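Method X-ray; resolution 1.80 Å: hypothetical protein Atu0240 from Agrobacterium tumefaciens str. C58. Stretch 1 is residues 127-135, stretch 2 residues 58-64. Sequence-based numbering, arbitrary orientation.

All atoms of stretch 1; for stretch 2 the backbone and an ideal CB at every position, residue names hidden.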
ATOM      1  N   ILE A 127       6.039  -2.372 -12.327  1.00 38.94           N
ATOM      2  CA  ILE A 127       4.645  -2.193 -11.957  1.00 38.15           C
ATOM      3  C   ILE A 127       4.335  -0.713 -11.735  1.00 38.40           C
ATOM      4  O   ILE A 127       3.339  -0.199 -12.246  1.00 37.70           O
ATOM      5  CB  ILE A 127       4.288  -3.051 -10.719  1.00 38.09           C
ATOM      6  CG1 ILE A 127       4.111  -4.511 -11.133  1.00 37.24           C
ATOM      7  CG2 ILE A 127       3.033  -2.529 -10.022  1.00 37.15           C
ATOM      8  CD1 ILE A 127       4.157  -5.496  -9.980  1.00 36.71           C
ATOM      9  N   THR A 128       5.227  -0.032 -11.016  1.00 38.86           N
ATOM     10  CA  THR A 128       5.002   1.340 -10.561  1.00 39.30           C
ATOM     11  C   THR A 128       5.408   2.410 -11.587  1.00 40.44           C
ATOM     12  O   THR A 128       5.349   3.605 -11.289  1.00 40.43           O
ATOM     13  CB  THR A 128       5.748   1.621  -9.231  1.00 39.03           C
ATOM     14  OG1 THR A 128       7.163   1.592  -9.464  1.00 38.86           O
ATOM     15  CG2 THR A 128       5.381   0.586  -8.158  1.00 38.20           C
ATOM     16  N   LYS A 129       5.813   1.991 -12.785  1.00 41.75           N
ATOM     17  CA  LYS A 129       6.205   2.935 -13.848  1.00 43.05           C
ATOM     18  C   LYS A 129       5.169   4.037 -14.049  1.00 43.26           C
ATOM     19  O   LYS A 129       3.969   3.770 -14.177  1.00 43.41           O
ATOM     20  CB  LYS A 129       6.445   2.195 -15.166  1.00 43.29           C
ATOM     21  CG  LYS A 129       7.123   3.023 -16.255  1.00 45.64           C
ATOM     22  CD  LYS A 129       7.176   2.223 -17.553  1.00 48.21           C
ATOM     23  CE  LYS A 129       7.643   3.061 -18.728  1.00 49.37           C
ATOM     24  NZ  LYS A 129       7.555   2.272 -19.986  1.00 51.73           N
ATOM     25  N   GLY A 130       5.640   5.276 -14.075  1.00 43.94           N
ATOM     26  CA  GLY A 130       4.761   6.420 -14.258  1.00 44.29           C
ATOM     27  C   GLY A 130       4.638   7.249 -12.993  1.00 44.71           C
ATOM     28  O   GLY A 130       4.670   8.489 -13.053  1.00 44.86           O
ATOM     29  N   ALA A 131       4.513   6.561 -11.856  1.00 44.13           N
ATOM     30  CA  ALA A 131       4.328   7.199 -10.550  1.00 44.22           C
ATOM     31  C   ALA A 131       5.509   8.079 -10.135  1.00 44.07           C
ATOM     32  O   ALA A 131       6.650   7.824 -10.503  1.00 44.15           O
ATOM     33  CB  ALA A 131       4.052   6.138  -9.475  1.00 44.06           C
ATOM     34  N   LYS A 132       5.214   9.121  -9.366  1.00 43.81           N
ATOM     35  CA  LYS A 132       6.225  10.034  -8.842  1.00 43.47           C
ATOM     36  C   LYS A 132       6.444   9.758  -7.351  1.00 42.77           C
ATOM     37  O   LYS A 132       5.475   9.571  -6.614  1.00 42.32           O
ATOM     38  CB  LYS A 132       5.734  11.474  -9.044  1.00 44.06           C
ATOM     39  CG  LYS A 132       6.612  12.573  -8.465  1.00 45.67           C
ATOM     40  CD  LYS A 132       7.912  12.812  -9.256  1.00 47.81           C
ATOM     41  CE  LYS A 132       8.807  13.851  -8.557  1.00 47.70           C
ATOM     42  NZ  LYS A 132       9.009  13.568  -7.091  1.00 48.90           N
ATOM     43  N   LEU A 133       7.701   9.727  -6.906  1.00 41.45           N
ATOM     44  CA  LEU A 133       7.984   9.727  -5.470  1.00 40.98           C
ATOM     45  C   LEU A 133       7.292  10.904  -4.778  1.00 39.96           C
ATOM     46  O   LEU A 133       7.210  11.993  -5.335  1.00 39.87           O
ATOM     47  CB  LEU A 133       9.480   9.804  -5.208  1.00 41.19           C
ATOM     48  CG  LEU A 133      10.053   8.554  -4.559  1.00 42.27           C
ATOM     49  CD1 LEU A 133      10.279   7.478  -5.604  1.00 43.58           C
ATOM     50  CD2 LEU A 133      11.340   8.917  -3.844  1.00 43.80           C
ATOM     51  N   HIS A 134       6.792  10.676  -3.568  1.00 38.69           N
ATOM     52  CA  HIS A 134       6.003  11.688  -2.901  1.00 38.31           C
ATOM     53  C   HIS A 134       6.886  12.774  -2.309  1.00 38.34           C
ATOM     54  O   HIS A 134       7.972  12.500  -1.786  1.00 37.80           O
ATOM     55  CB  HIS A 134       5.108  11.084  -1.812  1.00 37.70           C
ATOM     56  CG  HIS A 134       3.912  11.923  -1.487  1.00 36.71           C
ATOM     57  ND1 HIS A 134       4.012  13.175  -0.918  1.00 34.78           N
ATOM     58  CD2 HIS A 134       2.589  11.688  -1.649  1.00 36.65           C
ATOM     59  CE1 HIS A 134       2.804  13.681  -0.758  1.00 35.98           C
ATOM     60  NE2 HIS A 134       1.922  12.796  -1.186  1.00 35.47           N
ATOM     61  N   ALA A 135       6.400  14.005  -2.432  1.00 39.29           N
ATOM     62  CA  ALA A 135       6.893  15.146  -1.679  1.00 40.26           C
ATOM     63  C   ALA A 135       6.315  15.085  -0.260  1.00 40.88           C
ATOM     64  O   ALA A 135       6.775  15.784   0.642  1.00 42.45           O
ATOM     65  CB  ALA A 135       6.462  16.433  -2.367  1.00 40.54           C
ATOM     66  N   UNK A  58      10.427   1.522   2.978  1.00 30.98           N
ATOM     67  CA  UNK A  58       9.120   1.674   2.367  1.00 32.08           C
ATOM     68  C   UNK A  58       9.120   2.957   1.532  1.00 32.59           C
ATOM     69  O   UNK A  58       9.271   4.063   2.069  1.00 33.26           O
ATOM     70  CB  UNK A  58       8.017   1.702   3.427  1.00 32.08           C
ATOM     71  N   UNK A  59       8.986   2.806   0.218  1.00 32.40           N
ATOM     72  CA  UNK A  59       8.941   3.956  -0.691  1.00 32.70           C
ATOM     73  C   UNK A  59       7.502   4.426  -0.918  1.00 32.41           C
ATOM     74  O   UNK A  59       6.649   3.634  -1.288  1.00 32.75           O
ATOM     75  CB  UNK A  59       9.593   3.601  -2.029  1.00 32.70           C
ATOM     76  N   UNK A  60       7.232   5.714  -0.710  1.00 32.72           N
ATOM     77  CA  UNK A  60       5.875   6.250  -0.930  1.00 33.32           C
ATOM     78  C   UNK A  60       5.821   7.094  -2.204  1.00 34.02           C
ATOM     79  O   UNK A  60       6.673   7.957  -2.419  1.00 33.15           O
ATOM     80  CB  UNK A  60       5.429   7.088   0.270  1.00 33.32           C
ATOM     81  N   UNK A  61       4.821   6.824  -3.043  1.00 34.58           N
ATOM     82  CA  UNK A  61       4.664   7.506  -4.327  1.00 37.92           C
ATOM     83  C   UNK A  61       3.243   8.027  -4.506  1.00 35.79           C
ATOM     84  O   UNK A  61       2.347   7.679  -3.743  1.00 34.96           O
ATOM     85  CB  UNK A  61       5.025   6.564  -5.478  1.00 37.92           C
ATOM     86  N   UNK A  62       3.044   8.880  -5.510  1.00 35.17           N
ATOM     87  CA  UNK A  62       1.717   9.402  -5.821  1.00 34.73           C
ATOM     88  C   UNK A  62       1.556   9.533  -7.327  1.00 34.90           C
ATOM     89  O   UNK A  62       2.535   9.715  -8.044  1.00 35.02           O
ATOM     90  CB  UNK A  62       1.487  10.751  -5.137  1.00 34.73           C
ATOM     91  N   UNK A  63       0.324   9.401  -7.800  1.00 35.50           N
ATOM     92  CA  UNK A  63       0.022   9.600  -9.216  1.00 35.77           C
ATOM     93  C   UNK A  63      -1.467   9.867  -9.415  1.00 35.46           C
ATOM     94  O   UNK A  63      -2.231   9.886  -8.451  1.00 34.77           O
ATOM     95  CB  UNK A  63       0.456   8.382 -10.034  1.00 35.77           C
ATOM     96  N   UNK A  64      -1.865  10.061 -10.673  1.00 34.96           N
ATOM     97  CA  UNK A  64      -3.258  10.324 -11.020  1.00 35.45           C
ATOM     98  C   UNK A  64      -4.119   9.061 -11.117  1.00 35.26           C
ATOM     99  O   UNK A  64      -3.607   7.941 -11.172  1.00 35.34           O
ATOM    100  CB  UNK A  64      -3.315  11.077 -12.351  1.00 35.45           C
TER

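Stretch 2 runs as a strand against the C-terminal end of stretch 1, and the two pair antiparallel around Lys-132 and Leu-133.

Position 58 has nothing of stretch 1 within 5.5 Å of its ideal CB. Stretch 1 sets no demand here, and many residues would suit. The residue is Ile-58, and it makes no contact with stretch 1.

At position 59, CA-to-CB points sideways. The ideal CB lies 5.3 Å from Leu-133 CD1, which leaves room for a branched or longer apolar side chain. Val-59 fits: its CG1 comes to 3.9 Å from Leu-133 CD1.

Position 60 offers its carbonyl to stretch 1. His-134 N donates to O of 60 at 3.0 Å, a bond any residue could accept. CB again points sideways, 4.5 Å from His-134 CB, so a small or medium apolar group would suit. The residue is Val-60, and its CG1 packs 4.2 Å from His-134 CB.

Position 61 forms a non-hydrogen-bonded pair with Leu-133, and the CA atoms are only 4.2 Å apart. The ideal CB is tight against Lys-132 O, at 3.2 Å, and 4.1 Å from Ala-131 CB. Beyond it, the methyl of Thr-128 and the side chain of Leu-133 offer apolar surface. A long, flexible apolar chain would reach both; a shorter apolar chain might cover part of this surface. The residue is Met-61, present as selenomethionine. Its CG lies 4.1 Å from Leu-133 CD1, and its CE reaches 3.7 Å from Thr-128 CG2.

Position 62 is the hydrogen-bonded partner of Lys-132. Its N donates to Lys-132 O at 2.8 Å, and its O accepts from Lys-132 N at 3.0 Å. CB is on the same face as the Lys-132 side chain and 3.8 Å from His-134 CD2. A small residue suits this closeness, though a larger one that turned aside is not excluded. It is Ala-62, whose CB meets the imidazole ring obliquely.

Position 63 points its CB toward stretch 1, 4.1 Å from Ala-131 CA. The backbone is almost fully extended. A small or beta-branched residue would fit beside Ala-131. The residue is Thr-63. Its CB is 4.2 Å from Ala-131 CB, and its OG1 donates a weak hydrogen bond to OD1 of residue 64 at 3.3 Å.

At position 64, CA-to-CB points sideways and nothing of stretch 1 lies within 5.5 Å of the ideal CB, so the visible atoms do not select a side chain. Asp-64 sits at an N-cap and caps a backbone N just past the stretch.

Stretch 2 58-64: IVVMATD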
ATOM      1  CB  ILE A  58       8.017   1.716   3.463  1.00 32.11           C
ATOM      2  CG1 ILE A  58       7.996   0.400   4.251  1.00 32.69           C
ATOM      3  CG2 ILE A  58       6.634   2.034   2.875  1.00 32.69           C
ATOM      4  CD1 ILE A  58       7.479   0.532   5.671  1.00 32.98           C
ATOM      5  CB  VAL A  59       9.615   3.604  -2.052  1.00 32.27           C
ATOM      6  CG1 VAL A  59       9.412   4.701  -3.052  1.00 34.26           C
ATOM      7  CG2 VAL A  59      11.093   3.335  -1.852  1.00 33.11           C
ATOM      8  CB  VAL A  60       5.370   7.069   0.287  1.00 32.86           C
ATOM      9  CG1 VAL A  60       3.925   7.554   0.063  1.00 34.03           C
ATOM     10  CG2 VAL A  60       5.453   6.228   1.552  1.00 33.75           C
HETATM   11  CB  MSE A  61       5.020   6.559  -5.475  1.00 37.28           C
HETATM   12  CG  MSE A  61       6.440   6.022  -5.415  1.00 40.96           C
HETATM   13 SE   MSE A  61       6.634   4.445  -6.566  1.00 48.36          SE
HETATM   14  CE  MSE A  61       5.650   3.245  -5.539  1.00 47.31           C
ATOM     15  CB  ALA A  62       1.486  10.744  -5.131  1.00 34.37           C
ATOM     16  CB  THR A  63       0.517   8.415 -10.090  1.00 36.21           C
ATOM     17  OG1 THR A  63       0.327   8.721 -11.477  1.00 36.66           O
ATOM     18  CG2 THR A  63      -0.220   7.118  -9.747  1.00 36.97           C
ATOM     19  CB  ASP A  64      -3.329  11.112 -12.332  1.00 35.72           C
ATOM     20  CG  ASP A  64      -2.716  10.352 -13.501  1.00 37.59           C
ATOM     21  OD1 ASP A  64      -1.480  10.415 -13.670  1.00 39.54           O
ATOM     22  OD2 ASP A  64      -3.475   9.683 -14.245  1.00 39.44           O
TER
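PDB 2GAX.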